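PDB 2IMP: lactaldehyde dehydrogenase from Escherichia coli, which catalyses the irreversible, NAD-dependent oxidation of L-lactaldehyde to L-lactate and also oxidises glycolaldehyde, serving the breakdown of L-fucose and L-rhamnose. Local coordinates for residues Pro132-Leu143 / Glu468-Ser479. Sequence-based numbering, arbitrary orientation.
Sequences PGENILLFKRAL and EYLQTQVVYLQS
Leu-143 and Gln-471 bury the most surface where segments 132-143 and 468-479 pair as antiparallel strands. The CD2 methyl of Leu-143 lies against the Gln-471 side chain, 3.6 Å from CB and also in contact with CG and CD, while CG and CD1 of Leu-143 rest on the backbone carbonyls of Tyr-469 and Glu-468. With chi1 at 64°, CG of Gln-471 sits between backbone N and carbonyl carbon, and the otherwise extended chain carries NE2 across to hydrogen-bond with Ala-142 O, 3.1 Å away and tilted from the amide plane. Two residues on, Gln-473 reaches across to Arg-141. Its OE1 is gripped side-on by Arg-141 NE at 2.7 Å and NH2 at 2.8 Å, the acceptor lying in the guanidinium plane. CB of Phe-139 sits over the guanidinium centre, and Arg-141 NH2 stands 3.6 Å above the Phe-139 ring, toward its rim. A leucine in place of Arg-141 would probably leave Gln-473 OE1 without both of its donors from this strand and Phe-139 without the guanidinium packed against it. Gln-473 NE2 hydrogen-bonds to Ile-427 O and Thr-435 OG1 of the second subunit. On the other sheet face Ile-136 CG2 meets Val-474 CG1 at 3.8 Å, and Tyr-476 lies alongside Ile-136. Backbone bonds, such as Val-475 N to Leu-137 O at 2.7 Å, join the hydrogen-bonded pairs from Asn-135/Leu-477 to Arg-141/Gln-471. Residues 474-477 also pair in parallel with a strand of the second subunit, continuing the sheet across the interface. With strand 123-127, this projecting pair forms the arm-like oligomerisation domain characteristic of tetrameric aldehyde dehydrogenases.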
ATOM      1  N   PRO A 132       6.683 -23.932   4.332  1.00 21.31           N
ATOM      2  CA  PRO A 132       7.530 -23.730   5.506  1.00 21.77           C
ATOM      3  C   PRO A 132       8.945 -23.255   5.099  1.00 21.40           C
ATOM      4  O   PRO A 132       9.564 -23.821   4.194  1.00 21.28           O
ATOM      5  CB  PRO A 132       7.561 -25.117   6.148  1.00 22.57           C
ATOM      6  CG  PRO A 132       6.236 -25.679   5.799  1.00 22.38           C
ATOM      7  CD  PRO A 132       6.080 -25.278   4.351  1.00 23.47           C
ATOM      8  N   GLY A 133       9.429 -22.214   5.766  1.00 21.75           N
ATOM      9  CA  GLY A 133      10.763 -21.713   5.483  1.00 23.63           C
ATOM     10  C   GLY A 133      10.965 -20.998   4.159  1.00 23.57           C
ATOM     11  O   GLY A 133      12.100 -20.679   3.799  1.00 23.46           O
ATOM     12  N   GLU A 134       9.888 -20.754   3.416  1.00 22.08           N
ATOM     13  CA  GLU A 134      10.030 -20.047   2.150  1.00 20.02           C
ATOM     14  C   GLU A 134       9.661 -18.560   2.220  1.00 19.04           C
ATOM     15  O   GLU A 134       8.700 -18.174   2.883  1.00 18.98           O
ATOM     16  CB  GLU A 134       9.187 -20.699   1.043  1.00 18.61           C
ATOM     17  CG  GLU A 134       9.219 -19.909  -0.275  1.00 19.53           C
ATOM     18  CD  GLU A 134       8.387 -20.530  -1.394  1.00 18.01           C
ATOM     19  OE1 GLU A 134       7.146 -20.424  -1.356  1.00 18.58           O
ATOM     20  OE2 GLU A 134       8.979 -21.120  -2.318  1.00 18.35           O
ATOM     21  N   ASN A 135      10.453 -17.744   1.541  1.00 20.10           N
ATOM     22  CA  ASN A 135      10.203 -16.315   1.450  1.00 20.78           C
ATOM     23  C   ASN A 135       9.860 -15.902   0.011  1.00 20.02           C
ATOM     24  O   ASN A 135      10.599 -16.224  -0.920  1.00 20.26           O
ATOM     25  CB  ASN A 135      11.427 -15.502   1.882  1.00 22.49           C
ATOM     26  CG  ASN A 135      11.558 -15.385   3.385  1.00 26.57           C
ATOM     27  OD1 ASN A 135      10.645 -14.917   4.066  1.00 28.66           O
ATOM     28  ND2 ASN A 135      12.708 -15.797   3.909  1.00 26.15           N
ATOM     29  N   ILE A 136       8.736 -15.222  -0.162  1.00 17.19           N
ATOM     30  CA  ILE A 136       8.354 -14.752  -1.477  1.00 15.08           C
ATOM     31  C   ILE A 136       8.653 -13.251  -1.602  1.00 15.38           C
ATOM     32  O   ILE A 136       7.951 -12.418  -1.030  1.00 15.15           O
ATOM     33  CB  ILE A 136       6.861 -14.995  -1.753  1.00 13.61           C
ATOM     34  CG1 ILE A 136       6.551 -16.490  -1.668  1.00 13.50           C
ATOM     35  CG2 ILE A 136       6.502 -14.473  -3.132  1.00 13.65           C
ATOM     36  CD1 ILE A 136       5.071 -16.814  -1.776  1.00 11.32           C
ATOM     37  N   LEU A 137       9.724 -12.938  -2.318  1.00 14.27           N
ATOM     38  CA  LEU A 137      10.148 -11.565  -2.501  1.00 14.05           C
ATOM     39  C   LEU A 137       9.769 -10.973  -3.858  1.00 12.51           C
ATOM     40  O   LEU A 137      10.197 -11.467  -4.898  1.00 11.13           O
ATOM     41  CB  LEU A 137      11.670 -11.462  -2.330  1.00 14.02           C
ATOM     42  CG  LEU A 137      12.254 -12.082  -1.058  1.00 16.49           C
ATOM     43  CD1 LEU A 137      13.770 -11.977  -1.095  1.00 17.15           C
ATOM     44  CD2 LEU A 137      11.687 -11.381   0.166  1.00 15.88           C
ATOM     45  N   LEU A 138       8.962  -9.922  -3.825  1.00 11.06           N
ATOM     46  CA  LEU A 138       8.550  -9.258  -5.046  1.00 12.84           C
ATOM     47  C   LEU A 138       9.286  -7.917  -5.256  1.00 12.19           C
ATOM     48  O   LEU A 138       8.986  -6.910  -4.607  1.00 14.22           O
ATOM     49  CB  LEU A 138       7.026  -9.053  -5.043  1.00 12.71           C
ATOM     50  CG  LEU A 138       6.391  -8.434  -6.293  1.00 14.60           C
ATOM     51  CD1 LEU A 138       4.950  -8.926  -6.444  1.00 11.18           C
ATOM     52  CD2 LEU A 138       6.439  -6.904  -6.193  1.00 16.69           C
ATOM     53  N   PHE A 139      10.274  -7.939  -6.138  1.00 11.92           N
ATOM     54  CA  PHE A 139      11.046  -6.745  -6.435  1.00 11.48           C
ATOM     55  C   PHE A 139      10.486  -5.929  -7.601  1.00 12.27           C
ATOM     56  O   PHE A 139       9.888  -6.479  -8.527  1.00 12.28           O
ATOM     57  CB  PHE A 139      12.491  -7.095  -6.805  1.00 10.14           C
ATOM     58  CG  PHE A 139      13.257  -7.812  -5.735  1.00 11.53           C
ATOM     59  CD1 PHE A 139      13.136  -9.188  -5.576  1.00  7.79           C
ATOM     60  CD2 PHE A 139      14.148  -7.116  -4.918  1.00 11.62           C
ATOM     61  CE1 PHE A 139      13.907  -9.870  -4.638  1.00 10.44           C
ATOM     62  CE2 PHE A 139      14.923  -7.788  -3.974  1.00  9.39           C
ATOM     63  CZ  PHE A 139      14.801  -9.168  -3.831  1.00 10.31           C
ATOM     64  N   LYS A 140      10.694  -4.620  -7.541  1.00 12.47           N
ATOM     65  CA  LYS A 140      10.282  -3.729  -8.615  1.00 12.31           C
ATOM     66  C   LYS A 140      11.501  -3.378  -9.487  1.00 14.46           C
ATOM     67  O   LYS A 140      12.423  -2.707  -9.025  1.00 15.20           O
ATOM     68  CB  LYS A 140       9.678  -2.446  -8.038  1.00 14.57           C
ATOM     69  CG  LYS A 140       8.351  -2.644  -7.321  1.00 15.56           C
ATOM     70  CD  LYS A 140       7.292  -3.155  -8.289  1.00 21.23           C
ATOM     71  CE  LYS A 140       5.936  -3.258  -7.617  1.00 26.85           C
ATOM     72  NZ  LYS A 140       5.527  -1.958  -7.026  1.00 30.41           N
ATOM     73  N   ARG A 141      11.513  -3.861 -10.722  1.00 12.18           N
ATOM     74  CA  ARG A 141      12.632  -3.607 -11.623  1.00 11.80           C
ATOM     75  C   ARG A 141      12.274  -2.687 -12.792  1.00 11.58           C
ATOM     76  O   ARG A 141      11.102  -2.531 -13.125  1.00  9.31           O
ATOM     77  CB  ARG A 141      13.152  -4.923 -12.217  1.00 12.73           C
ATOM     78  CG  ARG A 141      13.398  -6.051 -11.228  1.00 14.76           C
ATOM     79  CD  ARG A 141      14.509  -5.723 -10.252  1.00 18.10           C
ATOM     80  NE  ARG A 141      14.960  -6.921  -9.547  1.00 19.63           N
ATOM     81  CZ  ARG A 141      15.760  -6.915  -8.482  1.00 22.08           C
ATOM     82  NH1 ARG A 141      16.202  -5.768  -7.983  1.00 19.48           N
ATOM     83  NH2 ARG A 141      16.122  -8.061  -7.918  1.00 20.56           N
ATOM     84  N   ALA A 142      13.290  -2.086 -13.404  1.00 10.66           N
ATOM     85  CA  ALA A 142      13.060  -1.240 -14.561  1.00 11.34           C
ATOM     86  C   ALA A 142      12.647  -2.095 -15.783  1.00 11.22           C
ATOM     87  O   ALA A 142      12.903  -3.300 -15.809  1.00 10.07           O
ATOM     88  CB  ALA A 142      14.323  -0.458 -14.890  1.00 11.56           C
ATOM     89  N   LEU A 143      11.997  -1.482 -16.760  1.00  8.68           N
ATOM     90  CA  LEU A 143      11.611  -2.209 -17.958  1.00 10.96           C
ATOM     91  C   LEU A 143      12.812  -2.398 -18.890  1.00 11.38           C
ATOM     92  O   LEU A 143      12.968  -3.428 -19.537  1.00 10.81           O
ATOM     93  CB  LEU A 143      10.519  -1.451 -18.717  1.00  9.50           C
ATOM     94  CG  LEU A 143       9.283  -1.065 -17.914  1.00 12.40           C
ATOM     95  CD1 LEU A 143       8.260  -0.389 -18.838  1.00  9.64           C
ATOM     96  CD2 LEU A 143       8.700  -2.327 -17.266  1.00  8.51           C
ATOM     97  N   GLU A 468       3.981   2.589 -13.966  1.00  9.51           N
ATOM     98  CA  GLU A 468       3.906   2.154 -15.359  1.00 10.79           C
ATOM     99  C   GLU A 468       5.319   1.834 -15.907  1.00 10.20           C
ATOM    100  O   GLU A 468       5.472   1.070 -16.856  1.00  7.84           O
ATOM    101  CB  GLU A 468       3.270   3.237 -16.256  1.00 11.47           C
ATOM    102  CG  GLU A 468       1.769   3.475 -16.084  1.00 15.95           C
ATOM    103  CD  GLU A 468       0.927   2.214 -16.266  1.00 22.61           C
ATOM    104  OE1 GLU A 468       1.347   1.308 -17.021  1.00 23.12           O
ATOM    105  OE2 GLU A 468      -0.166   2.140 -15.660  1.00 22.14           O
ATOM    106  N   TYR A 469       6.332   2.434 -15.283  1.00  8.69           N
ATOM    107  CA  TYR A 469       7.717   2.229 -15.696  1.00 10.29           C
ATOM    108  C   TYR A 469       8.473   1.163 -14.900  1.00 11.22           C
ATOM    109  O   TYR A 469       9.701   1.058 -14.959  1.00 12.30           O
ATOM    110  CB  TYR A 469       8.478   3.560 -15.654  1.00  8.93           C
ATOM    111  CG  TYR A 469       8.081   4.459 -16.800  1.00  9.05           C
ATOM    112  CD1 TYR A 469       6.976   5.304 -16.701  1.00  9.93           C
ATOM    113  CD2 TYR A 469       8.769   4.409 -18.017  1.00 10.45           C
ATOM    114  CE1 TYR A 469       6.559   6.077 -17.792  1.00 11.67           C
ATOM    115  CE2 TYR A 469       8.362   5.176 -19.112  1.00  8.04           C
ATOM    116  CZ  TYR A 469       7.254   6.004 -18.992  1.00 11.16           C
ATOM    117  OH  TYR A 469       6.826   6.738 -20.081  1.00 11.62           O
ATOM    118  N   LEU A 470       7.709   0.378 -14.160  1.00 10.83           N
ATOM    119  CA  LEU A 470       8.266  -0.690 -13.362  1.00 10.69           C
ATOM    120  C   LEU A 470       7.592  -2.030 -13.637  1.00  9.91           C
ATOM    121  O   LEU A 470       6.427  -2.082 -14.009  1.00  9.81           O
ATOM    122  CB  LEU A 470       8.115  -0.361 -11.874  1.00 10.26           C
ATOM    123  CG  LEU A 470       8.969   0.782 -11.321  1.00  9.46           C
ATOM    124  CD1 LEU A 470       8.418   1.236  -9.970  1.00  9.46           C
ATOM    125  CD2 LEU A 470      10.418   0.316 -11.205  1.00  7.28           C
ATOM    126  N   GLN A 471       8.355  -3.098 -13.495  1.00 11.00           N
ATOM    127  CA  GLN A 471       7.818  -4.431 -13.647  1.00 11.88           C
ATOM    128  C   GLN A 471       8.285  -5.296 -12.482  1.00 12.22           C
ATOM    129  O   GLN A 471       9.290  -4.992 -11.838  1.00  9.73           O
ATOM    130  CB  GLN A 471       8.213  -5.056 -14.991  1.00 10.98           C
ATOM    131  CG  GLN A 471       9.693  -5.301 -15.199  1.00 14.66           C
ATOM    132  CD  GLN A 471       9.986  -5.749 -16.624  1.00 17.41           C
ATOM    133  OE1 GLN A 471       9.101  -6.254 -17.324  1.00 13.24           O
ATOM    134  NE2 GLN A 471      11.230  -5.577 -17.058  1.00 17.81           N
ATOM    135  N   THR A 472       7.560  -6.365 -12.220  1.00  9.62           N
ATOM    136  CA  THR A 472       7.890  -7.192 -11.087  1.00 12.10           C
ATOM    137  C   THR A 472       8.743  -8.425 -11.342  1.00 10.53           C
ATOM    138  O   THR A 472       8.689  -9.046 -12.404  1.00 10.62           O
ATOM    139  CB  THR A 472       6.604  -7.661 -10.385  1.00 12.19           C
ATOM    140  OG1 THR A 472       5.817  -8.425 -11.310  1.00 14.80           O
ATOM    141  CG2 THR A 472       5.787  -6.466  -9.920  1.00 11.65           C
ATOM    142  N   GLN A 473       9.567  -8.726 -10.348  1.00 10.99           N
ATOM    143  CA  GLN A 473      10.367  -9.932 -10.340  1.00 11.05           C
ATOM    144  C   GLN A 473      10.061 -10.679  -9.033  1.00 12.09           C
ATOM    145  O   GLN A 473      10.467 -10.244  -7.949  1.00 10.18           O
ATOM    146  CB  GLN A 473      11.878  -9.657 -10.428  1.00 10.95           C
ATOM    147  CG  GLN A 473      12.709 -10.935 -10.159  1.00 11.13           C
ATOM    148  CD  GLN A 473      14.212 -10.706 -10.140  1.00 14.59           C
ATOM    149  OE1 GLN A 473      14.680  -9.627  -9.780  1.00 16.54           O
ATOM    150  NE2 GLN A 473      14.977 -11.732 -10.510  1.00 13.49           N
ATOM    151  N   VAL A 474       9.285 -11.751  -9.140  1.00 11.41           N
ATOM    152  CA  VAL A 474       8.930 -12.526  -7.968  1.00  9.70           C
ATOM    153  C   VAL A 474       9.924 -13.648  -7.669  1.00 11.07           C
ATOM    154  O   VAL A 474      10.101 -14.580  -8.465  1.00 11.25           O
ATOM    155  CB  VAL A 474       7.506 -13.117  -8.101  1.00 10.75           C
ATOM    156  CG1 VAL A 474       7.150 -13.916  -6.858  1.00  7.60           C
ATOM    157  CG2 VAL A 474       6.499 -11.991  -8.299  1.00  8.53           C
ATOM    158  N   VAL A 475      10.580 -13.529  -6.523  1.00  9.50           N
ATOM    159  CA  VAL A 475      11.561 -14.513  -6.109  1.00 12.30           C
ATOM    160  C   VAL A 475      11.070 -15.483  -5.018  1.00 13.62           C
ATOM    161  O   VAL A 475      10.671 -15.066  -3.927  1.00 15.41           O
ATOM    162  CB  VAL A 475      12.847 -13.827  -5.595  1.00 11.97           C
ATOM    163  CG1 VAL A 475      13.893 -14.878  -5.241  1.00 10.38           C
ATOM    164  CG2 VAL A 475      13.386 -12.874  -6.661  1.00 12.54           C
ATOM    165  N   TYR A 476      11.083 -16.770  -5.345  1.00 12.77           N
ATOM    166  CA  TYR A 476      10.697 -17.789  -4.387  1.00 14.24           C
ATOM    167  C   TYR A 476      11.952 -18.405  -3.752  1.00 16.53           C
ATOM    168  O   TYR A 476      12.571 -19.316  -4.307  1.00 14.09           O
ATOM    169  CB  TYR A 476       9.855 -18.880  -5.055  1.00 12.16           C
ATOM    170  CG  TYR A 476       8.507 -18.417  -5.568  1.00 11.98           C
ATOM    171  CD1 TYR A 476       8.390 -17.754  -6.788  1.00 11.52           C
ATOM    172  CD2 TYR A 476       7.338 -18.665  -4.843  1.00 12.12           C
ATOM    173  CE1 TYR A 476       7.143 -17.356  -7.281  1.00  9.03           C
ATOM    174  CE2 TYR A 476       6.087 -18.267  -5.326  1.00 13.05           C
ATOM    175  CZ  TYR A 476       6.001 -17.612  -6.548  1.00 12.55           C
ATOM    176  OH  TYR A 476       4.772 -17.217  -7.036  1.00 12.36           O
ATOM    177  N   LEU A 477      12.336 -17.849  -2.613  1.00 18.76           N
ATOM    178  CA  LEU A 477      13.516 -18.300  -1.900  1.00 22.85           C
ATOM    179  C   LEU A 477      13.214 -19.430  -0.894  1.00 26.23           C
ATOM    180  O   LEU A 477      12.734 -19.178   0.211  1.00 24.57           O
ATOM    181  CB  LEU A 477      14.150 -17.099  -1.192  1.00 22.09           C
ATOM    182  CG  LEU A 477      15.507 -17.273  -0.513  1.00 24.81           C
ATOM    183  CD1 LEU A 477      16.470 -18.002  -1.434  1.00 26.27           C
ATOM    184  CD2 LEU A 477      16.052 -15.899  -0.152  1.00 24.56           C
ATOM    185  N   GLN A 478      13.485 -20.666  -1.305  1.00 30.64           N
ATOM    186  CA  GLN A 478      13.225 -21.828  -0.458  1.00 35.31           C
ATOM    187  C   GLN A 478      14.332 -22.151   0.569  1.00 37.67           C
ATOM    188  O   GLN A 478      15.489 -22.370   0.206  1.00 37.56           O
ATOM    189  CB  GLN A 478      12.971 -23.064  -1.325  1.00 34.82           C
ATOM    190  CG  GLN A 478      12.618 -24.311  -0.522  1.00 35.34           C
ATOM    191  CD  GLN A 478      11.314 -24.158   0.243  1.00 36.57           C
ATOM    192  OE1 GLN A 478      10.229 -24.156  -0.349  1.00 36.52           O
ATOM    193  NE2 GLN A 478      11.412 -24.018   1.563  1.00 33.64           N
ATOM    194  N   SER A 479      13.940 -22.182   1.840  1.00 40.68           N
ATOM    195  CA  SER A 479      14.851 -22.470   2.944  1.00 42.38           C
ATOM    196  C   SER A 479      15.907 -21.375   3.197  1.00 43.42           C
ATOM    197  O   SER A 479      15.707 -20.492   4.031  1.00 44.82           O
ATOM    198  CB  SER A 479      15.554 -23.809   2.712  1.00 43.68           C
ATOM    199  OG  SER A 479      16.496 -24.074   3.738  1.00 44.62           O
ATOM    200  OXT SER A 479      16.880 -21.614   2.531  1.00 50.11           O
TER
HETATM  201  O   HOH W   1      11.908  -5.749 -20.319  1.00 18.42           O